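Local coordinates for protein short chain dehydrogenase (Leptospira borgpetersenii serovar Hardjo-bovis, PDB 6UH2) that binds NAD+ in a Rossmann-type fold and probably acts as an oxidoreductase on CH-OH groups, as other short-chain dehydrogenases do, at residues 41-54 / 58-70. Sequence-based numbering, arbitrary orientation.
Sequences LSVSARVICLDPEQ and DYKSNRFEWIQAD. With NAD (nicotinamide-adenine-dinucleotide), chain D.
Val-47 N bonds to Arg-63 O, and Glu-65 N to Val-47 O, Cys-49 N to Glu-65 O and Ile-67 N to Cys-49 O continue the parallel pairing that sets strand 64-68 at one edge of the Rossmann sheet. Beyond it, Asp-51 O takes Trp-66 NE1 at 2.9 Å and Ala-69 N at 3.3 Å from opposite faces of its carbonyl plane. At the other end, Arg-63 bends at chi3 (76°), bringing NH2 within 2.9 Å of Ser-44 O, the C-prime carbonyl of the Schellman motif closing helix 31-42.

Apolar branched residues suit the face under helix 74-86: Leu-50 CD2 presses on Ile-67 CB at a tight 3.5 Å, and Ile-48 CG2 meets Ile-67 CD1. On the face of Val-47 and Cys-49, Phe-64 CE1 meets Cys-49 CB at 3.8 Å, while Leu-41 CD1 packs on Tyr-59. The broad Trp-66 indole carries Gln-54 CA over its six-membered ring in a CH-pi contact.

Asp-51 OD1 accepts NAD O2B and OD2 accepts O3B, both at 2.6 Å; OD1 also takes Glu-53 N in an Asx turn. Asp-70 OD1 receives adenine N6A. A carboxylate gripping both ribose hydroxyls would probably disfavour a 2'-phosphate, consistent with the bound NAD+.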
loop_
_atom_site.group_PDB
_atom_site.type_symbol
_atom_site.label_atom_id
_atom_site.label_comp_id
_atom_site.label_asym_id
_atom_site.label_seq_id
_atom_site.Cartn_x
_atom_site.Cartn_y
_atom_site.Cartn_z
ATOM N N LEU B 41 -1.076 -20.179 -2.093
ATOM C CA LEU B 41 -0.624 -21.531 -2.430
ATOM C C LEU B 41 0.388 -21.516 -3.573
ATOM O O LEU B 41 1.321 -22.330 -3.590
ATOM C CB LEU B 41 -1.817 -22.414 -2.797
ATOM C CG LEU B 41 -2.764 -22.781 -1.658
ATOM C CD1 LEU B 41 -4.003 -23.457 -2.229
ATOM C CD2 LEU B 41 -2.060 -23.674 -0.628
ATOM N N SER B 42 0.243 -20.591 -4.526
ATOM C CA SER B 42 1.150 -20.599 -5.667
ATOM C C SER B 42 2.549 -20.109 -5.305
ATOM O O SER B 42 3.502 -20.418 -6.029
ATOM C CB SER B 42 0.572 -19.767 -6.809
ATOM O OG SER B 42 0.765 -18.387 -6.555
ATOM N N VAL B 43 2.704 -19.379 -4.198
ATOM C CA VAL B 43 4.024 -18.962 -3.726
ATOM C C VAL B 43 4.464 -19.836 -2.553
ATOM O O VAL B 43 5.231 -19.395 -1.690
ATOM C CB VAL B 43 4.044 -17.464 -3.360
ATOM C CG1 VAL B 43 3.820 -16.627 -4.628
ATOM C CG2 VAL B 43 2.987 -17.130 -2.295
ATOM N N SER B 44 3.980 -21.082 -2.522
ATOM C CA SER B 44 4.434 -22.168 -1.649
ATOM C C SER B 44 4.025 -22.019 -0.186
ATOM O O SER B 44 4.504 -22.791 0.657
ATOM C CB SER B 44 5.957 -22.361 -1.723
ATOM O OG SER B 44 6.336 -22.735 -3.034
ATOM N N ALA B 45 3.146 -21.076 0.150
ATOM C CA ALA B 45 2.668 -20.981 1.522
ATOM C C ALA B 45 1.751 -22.161 1.848
ATOM O O ALA B 45 1.220 -22.831 0.960
ATOM C CB ALA B 45 1.917 -19.663 1.743
ATOM N N ARG B 46 1.601 -22.433 3.141
ATOM C CA ARG B 46 0.530 -23.296 3.624
ATOM C C ARG B 46 -0.634 -22.397 4.010
ATOM O O ARG B 46 -0.426 -21.306 4.546
ATOM C CB ARG B 46 0.982 -24.140 4.816
ATOM C CG ARG B 46 2.044 -25.224 4.454
ATOM C CD ARG B 46 2.673 -25.834 5.714
ATOM N NE ARG B 46 3.668 -24.928 6.292
ATOM C CZ ARG B 46 3.899 -24.794 7.594
ATOM N NH1 ARG B 46 3.205 -25.506 8.469
ATOM N NH2 ARG B 46 4.828 -23.945 8.015
ATOM N N VAL B 47 -1.855 -22.831 3.694
ATOM C CA VAL B 47 -3.037 -21.991 3.860
ATOM C C VAL B 47 -4.106 -22.769 4.606
ATOM O O VAL B 47 -4.407 -23.915 4.252
ATOM C CB VAL B 47 -3.597 -21.499 2.513
ATOM C CG1 VAL B 47 -4.850 -20.640 2.758
ATOM C CG2 VAL B 47 -2.539 -20.718 1.751
ATOM N N ILE B 48 -4.670 -22.152 5.642
ATOM C CA ILE B 48 -5.842 -22.675 6.329
ATOM C C ILE B 48 -6.991 -21.708 6.069
ATOM O O ILE B 48 -6.893 -20.512 6.377
ATOM C CB ILE B 48 -5.595 -22.857 7.835
ATOM C CG1 ILE B 48 -4.491 -23.889 8.076
ATOM C CG2 ILE B 48 -6.886 -23.282 8.536
ATOM C CD1 ILE B 48 -4.042 -24.005 9.514
ATOM N N CYS B 49 -8.071 -22.217 5.500
ATOM C CA CYS B 49 -9.274 -21.424 5.273
ATOM C C CYS B 49 -10.298 -21.749 6.357
ATOM O O CYS B 49 -10.645 -22.921 6.549
ATOM C CB CYS B 49 -9.852 -21.708 3.886
ATOM S SG CYS B 49 -11.534 -21.061 3.696
ATOM N N LEU B 50 -10.768 -20.719 7.073
ATOM C CA LEU B 50 -11.867 -20.843 8.028
ATOM C C LEU B 50 -13.108 -20.211 7.414
ATOM O O LEU B 50 -13.134 -18.997 7.182
ATOM C CB LEU B 50 -11.561 -20.159 9.364
ATOM C CG LEU B 50 -10.393 -20.559 10.252
ATOM C CD1 LEU B 50 -10.511 -19.835 11.584
ATOM C CD2 LEU B 50 -10.363 -22.054 10.465
ATOM N N ASP B 51 -14.144 -21.020 7.187
ATOM C CA ASP B 51 -15.317 -20.556 6.458
ATOM C C ASP B 51 -16.414 -21.579 6.698
ATOM O O ASP B 51 -16.107 -22.777 6.736
ATOM C CB ASP B 51 -14.980 -20.425 4.962
ATOM C CG ASP B 51 -15.967 -19.547 4.188
ATOM O OD1 ASP B 51 -17.193 -19.783 4.268
ATOM O OD2 ASP B 51 -15.504 -18.636 3.465
ATOM N N PRO B 52 -17.669 -21.175 6.927
ATOM C CA PRO B 52 -18.745 -22.184 6.996
ATOM C C PRO B 52 -19.009 -22.862 5.666
ATOM O O PRO B 52 -19.561 -23.970 5.650
ATOM C CB PRO B 52 -19.965 -21.379 7.469
ATOM C CG PRO B 52 -19.669 -19.993 7.094
ATOM C CD PRO B 52 -18.170 -19.832 7.238
ATOM N N GLU B 53 -18.630 -22.235 4.561
ATOM C CA GLU B 53 -18.866 -22.753 3.223
ATOM C C GLU B 53 -17.612 -23.424 2.689
ATOM O O GLU B 53 -16.493 -22.931 2.872
ATOM C CB GLU B 53 -19.290 -21.635 2.264
ATOM C CG GLU B 53 -20.589 -20.964 2.643
ATOM C CD GLU B 53 -21.726 -21.954 2.757
ATOM O OE1 GLU B 53 -22.493 -21.881 3.746
ATOM O OE2 GLU B 53 -21.838 -22.814 1.858
ATOM N N GLN B 54 -17.814 -24.535 2.015
ATOM C CA GLN B 54 -16.715 -25.259 1.414
ATOM C C GLN B 54 -16.162 -24.476 0.226
ATOM O O GLN B 54 -16.929 -23.839 -0.504
ATOM C CB GLN B 54 -17.207 -26.633 0.959
ATOM C CG GLN B 54 -16.140 -27.543 0.401
ATOM C CD GLN B 54 -16.731 -28.815 -0.155
ATOM O OE1 GLN B 54 -17.953 -28.963 -0.222
ATOM N NE2 GLN B 54 -15.872 -29.745 -0.553
ATOM N N ASP B 58 -11.319 -27.374 -5.986
ATOM C CA ASP B 58 -10.463 -28.389 -5.378
ATOM C C ASP B 58 -9.015 -28.003 -5.660
ATOM O O ASP B 58 -8.505 -28.221 -6.762
ATOM C CB ASP B 58 -10.790 -29.773 -5.931
ATOM C CG ASP B 58 -9.962 -30.871 -5.287
ATOM O OD1 ASP B 58 -9.198 -30.571 -4.342
ATOM O OD2 ASP B 58 -10.073 -32.035 -5.722
ATOM N N TYR B 59 -8.337 -27.440 -4.658
ATOM C CA TYR B 59 -6.966 -26.993 -4.881
ATOM C C TYR B 59 -5.985 -28.145 -5.073
ATOM O O TYR B 59 -4.888 -27.918 -5.597
ATOM C CB TYR B 59 -6.516 -26.096 -3.729
ATOM C CG TYR B 59 -7.339 -24.839 -3.626
ATOM C CD1 TYR B 59 -7.164 -23.802 -4.534
ATOM C CD2 TYR B 59 -8.293 -24.686 -2.627
ATOM C CE1 TYR B 59 -7.914 -22.647 -4.458
ATOM C CE2 TYR B 59 -9.053 -23.523 -2.536
ATOM C CZ TYR B 59 -8.859 -22.508 -3.455
ATOM O OH TYR B 59 -9.611 -21.353 -3.375
ATOM N N LYS B 60 -6.353 -29.366 -4.675
ATOM C CA LYS B 60 -5.514 -30.554 -4.864
ATOM C C LYS B 60 -4.099 -30.317 -4.333
ATOM O O LYS B 60 -3.096 -30.578 -5.002
ATOM C CB LYS B 60 -5.492 -30.972 -6.338
ATOM N N SER B 61 -4.023 -29.794 -3.113
ATOM C CA SER B 61 -2.746 -29.462 -2.499
ATOM C C SER B 61 -2.745 -29.938 -1.060
ATOM O O SER B 61 -3.661 -29.609 -0.298
ATOM C CB SER B 61 -2.482 -27.955 -2.536
ATOM O OG SER B 61 -1.401 -27.628 -1.684
ATOM N N ASN B 62 -1.708 -30.683 -0.676
ATOM C CA ASN B 62 -1.548 -31.008 0.736
ATOM C C ASN B 62 -0.999 -29.835 1.543
ATOM O O ASN B 62 -0.748 -29.984 2.739
ATOM C CB ASN B 62 -0.663 -32.251 0.922
ATOM C CG ASN B 62 0.759 -32.065 0.410
ATOM O OD1 ASN B 62 1.179 -30.964 0.048
ATOM N ND2 ASN B 62 1.518 -33.164 0.389
ATOM N N ARG B 63 -0.828 -28.669 0.924
ATOM C CA ARG B 63 -0.505 -27.452 1.650
ATOM C C ARG B 63 -1.741 -26.607 1.939
ATOM O O ARG B 63 -1.610 -25.505 2.482
ATOM C CB ARG B 63 0.545 -26.653 0.876
ATOM C CG ARG B 63 1.807 -27.461 0.641
ATOM C CD ARG B 63 2.877 -26.676 -0.091
ATOM N NE ARG B 63 3.550 -25.720 0.781
ATOM C CZ ARG B 63 4.561 -26.036 1.589
ATOM N NH1 ARG B 63 5.017 -27.281 1.635
ATOM N NH2 ARG B 63 5.133 -25.106 2.344
ATOM N N PHE B 64 -2.940 -27.118 1.627
ATOM C CA PHE B 64 -4.195 -26.423 1.880
ATOM C C PHE B 64 -5.075 -27.229 2.826
ATOM O O PHE B 64 -5.162 -28.449 2.713
ATOM C CB PHE B 64 -4.983 -26.168 0.589
ATOM C CG PHE B 64 -6.340 -25.562 0.835
ATOM C CD1 PHE B 64 -6.457 -24.224 1.146
ATOM C CD2 PHE B 64 -7.488 -26.337 0.782
ATOM C CE1 PHE B 64 -7.698 -23.649 1.388
ATOM C CE2 PHE B 64 -8.739 -25.775 1.026
ATOM C CZ PHE B 64 -8.842 -24.429 1.325
ATOM N N GLU B 65 -5.747 -26.537 3.740
ATOM C CA GLU B 65 -6.702 -27.152 4.653
ATOM C C GLU B 65 -7.908 -26.233 4.827
ATOM O O GLU B 65 -7.743 -25.036 5.077
ATOM C CB GLU B 65 -6.045 -27.429 6.014
ATOM C CG GLU B 65 -6.996 -27.889 7.092
ATOM C CD GLU B 65 -6.278 -28.278 8.372
ATOM O OE1 GLU B 65 -5.037 -28.138 8.437
ATOM O OE2 GLU B 65 -6.957 -28.732 9.314
ATOM N N TRP B 66 -9.112 -26.787 4.693
ATOM C CA TRP B 66 -10.347 -26.068 4.997
ATOM C C TRP B 66 -10.877 -26.535 6.343
ATOM O O TRP B 66 -11.008 -27.741 6.582
ATOM C CB TRP B 66 -11.418 -26.283 3.926
ATOM C CG TRP B 66 -12.803 -25.773 4.334
ATOM C CD1 TRP B 66 -13.136 -24.500 4.745
ATOM C CD2 TRP B 66 -14.017 -26.528 4.365
ATOM N NE1 TRP B 66 -14.484 -24.432 5.040
ATOM C CE2 TRP B 66 -15.046 -25.661 4.803
ATOM C CE3 TRP B 66 -14.338 -27.857 4.061
ATOM C CZ2 TRP B 66 -16.369 -26.084 4.941
ATOM C CZ3 TRP B 66 -15.657 -28.275 4.200
ATOM C CH2 TRP B 66 -16.653 -27.395 4.638
ATOM N N ILE B 67 -11.178 -25.584 7.218
ATOM C CA ILE B 67 -11.835 -25.880 8.482
ATOM C C ILE B 67 -13.214 -25.244 8.446
ATOM O O ILE B 67 -13.342 -24.018 8.359
ATOM C CB ILE B 67 -11.014 -25.381 9.678
ATOM C CG1 ILE B 67 -9.635 -26.052 9.672
ATOM C CG2 ILE B 67 -11.764 -25.650 10.972
ATOM C CD1 ILE B 67 -8.670 -25.472 10.681
ATOM N N GLN B 68 -14.250 -26.073 8.498
ATOM C CA GLN B 68 -15.610 -25.549 8.564
ATOM C C GLN B 68 -15.811 -24.863 9.913
ATOM O O GLN B 68 -15.777 -25.515 10.963
ATOM C CB GLN B 68 -16.604 -26.686 8.357
ATOM C CG GLN B 68 -18.069 -26.271 8.421
ATOM C CD GLN B 68 -18.995 -27.472 8.259
ATOM O OE1 GLN B 68 -18.597 -28.499 7.721
ATOM N NE2 GLN B 68 -20.224 -27.350 8.741
ATOM N N ALA B 69 -16.019 -23.546 9.897
ATOM C CA ALA B 69 -16.012 -22.790 11.140
ATOM C C ALA B 69 -16.833 -21.522 10.995
ATOM O O ALA B 69 -16.959 -20.957 9.906
ATOM C CB ALA B 69 -14.590 -22.416 11.565
ATOM N N ASP B 70 -17.359 -21.070 12.131
ATOM C CA ASP B 70 -18.156 -19.857 12.242
ATOM C C ASP B 70 -17.410 -18.919 13.180
ATOM O O ASP B 70 -17.332 -19.182 14.387
ATOM C CB ASP B 70 -19.549 -20.202 12.763
ATOM C CG ASP B 70 -20.413 -18.975 13.030
ATOM O OD1 ASP B 70 -19.938 -17.824 12.907
ATOM O OD2 ASP B 70 -21.590 -19.186 13.373
HETATM P PA NAD D . -18.027 -13.066 -0.388
HETATM O O1A NAD D . -19.503 -12.859 0.034
HETATM O O2A NAD D . -17.701 -13.629 -1.772
HETATM O O5B NAD D . -17.220 -13.956 0.725
HETATM C C5B NAD D . -17.360 -13.781 2.123
HETATM C C4B NAD D . -16.959 -15.115 2.694
HETATM O O4B NAD D . -17.075 -14.931 4.155
HETATM C C3B NAD D . -17.901 -16.262 2.296
HETATM O O3B NAD D . -17.142 -17.423 1.881
HETATM C C2B NAD D . -18.622 -16.584 3.612
HETATM O O2B NAD D . -18.986 -17.969 3.708
HETATM C C1B NAD D . -17.606 -16.120 4.682
HETATM N N9A NAD D . -18.340 -15.968 5.934
HETATM C C8A NAD D . -19.620 -15.454 6.132
HETATM N N7A NAD D . -19.978 -15.538 7.385
HETATM C C5A NAD D . -18.910 -16.151 8.039
HETATM C C6A NAD D . -18.696 -16.534 9.359
HETATM N N6A NAD D . -19.611 -16.329 10.327
HETATM N N1A NAD D . -17.523 -17.109 9.669
HETATM C C2A NAD D . -16.605 -17.318 8.723
HETATM N N3A NAD D . -16.727 -16.998 7.432
HETATM C C4A NAD D . -17.899 -16.414 7.138
HETATM O O3 NAD D . -17.217 -11.677 -0.196
HETATM P PN NAD D . -15.991 -10.993 -0.988
HETATM O O1N NAD D . -16.511 -10.013 -2.070
HETATM O O2N NAD D . -14.957 -12.088 -1.266
HETATM O O5D NAD D . -15.519 -10.002 0.283
HETATM C C5D NAD D . -14.414 -10.388 1.071
HETATM C C4D NAD D . -14.099 -9.206 1.984
HETATM O O4D NAD D . -13.912 -7.956 1.207
HETATM C C3D NAD D . -15.294 -8.902 2.887
HETATM O O3D NAD D . -14.851 -8.416 4.160
HETATM C C2D NAD D . -16.049 -7.724 2.199
HETATM O O2D NAD D . -16.762 -6.899 3.104
HETATM C C1D NAD D . -14.826 -6.969 1.604
HETATM N N1N NAD D . -15.148 -6.148 0.383
HETATM C C2N NAD D . -15.724 -6.711 -0.715
HETATM C C3N NAD D . -15.998 -5.919 -1.802
HETATM C C7N NAD D . -16.634 -6.543 -2.997
HETATM O O7N NAD D . -17.045 -5.807 -3.881
HETATM N N7N NAD D . -16.719 -7.891 -3.055
HETATM C C4N NAD D . -15.668 -4.553 -1.749
HETATM C C5N NAD D . -15.098 -4.018 -0.633
HETATM C C6N NAD D . -14.831 -4.849 0.453
#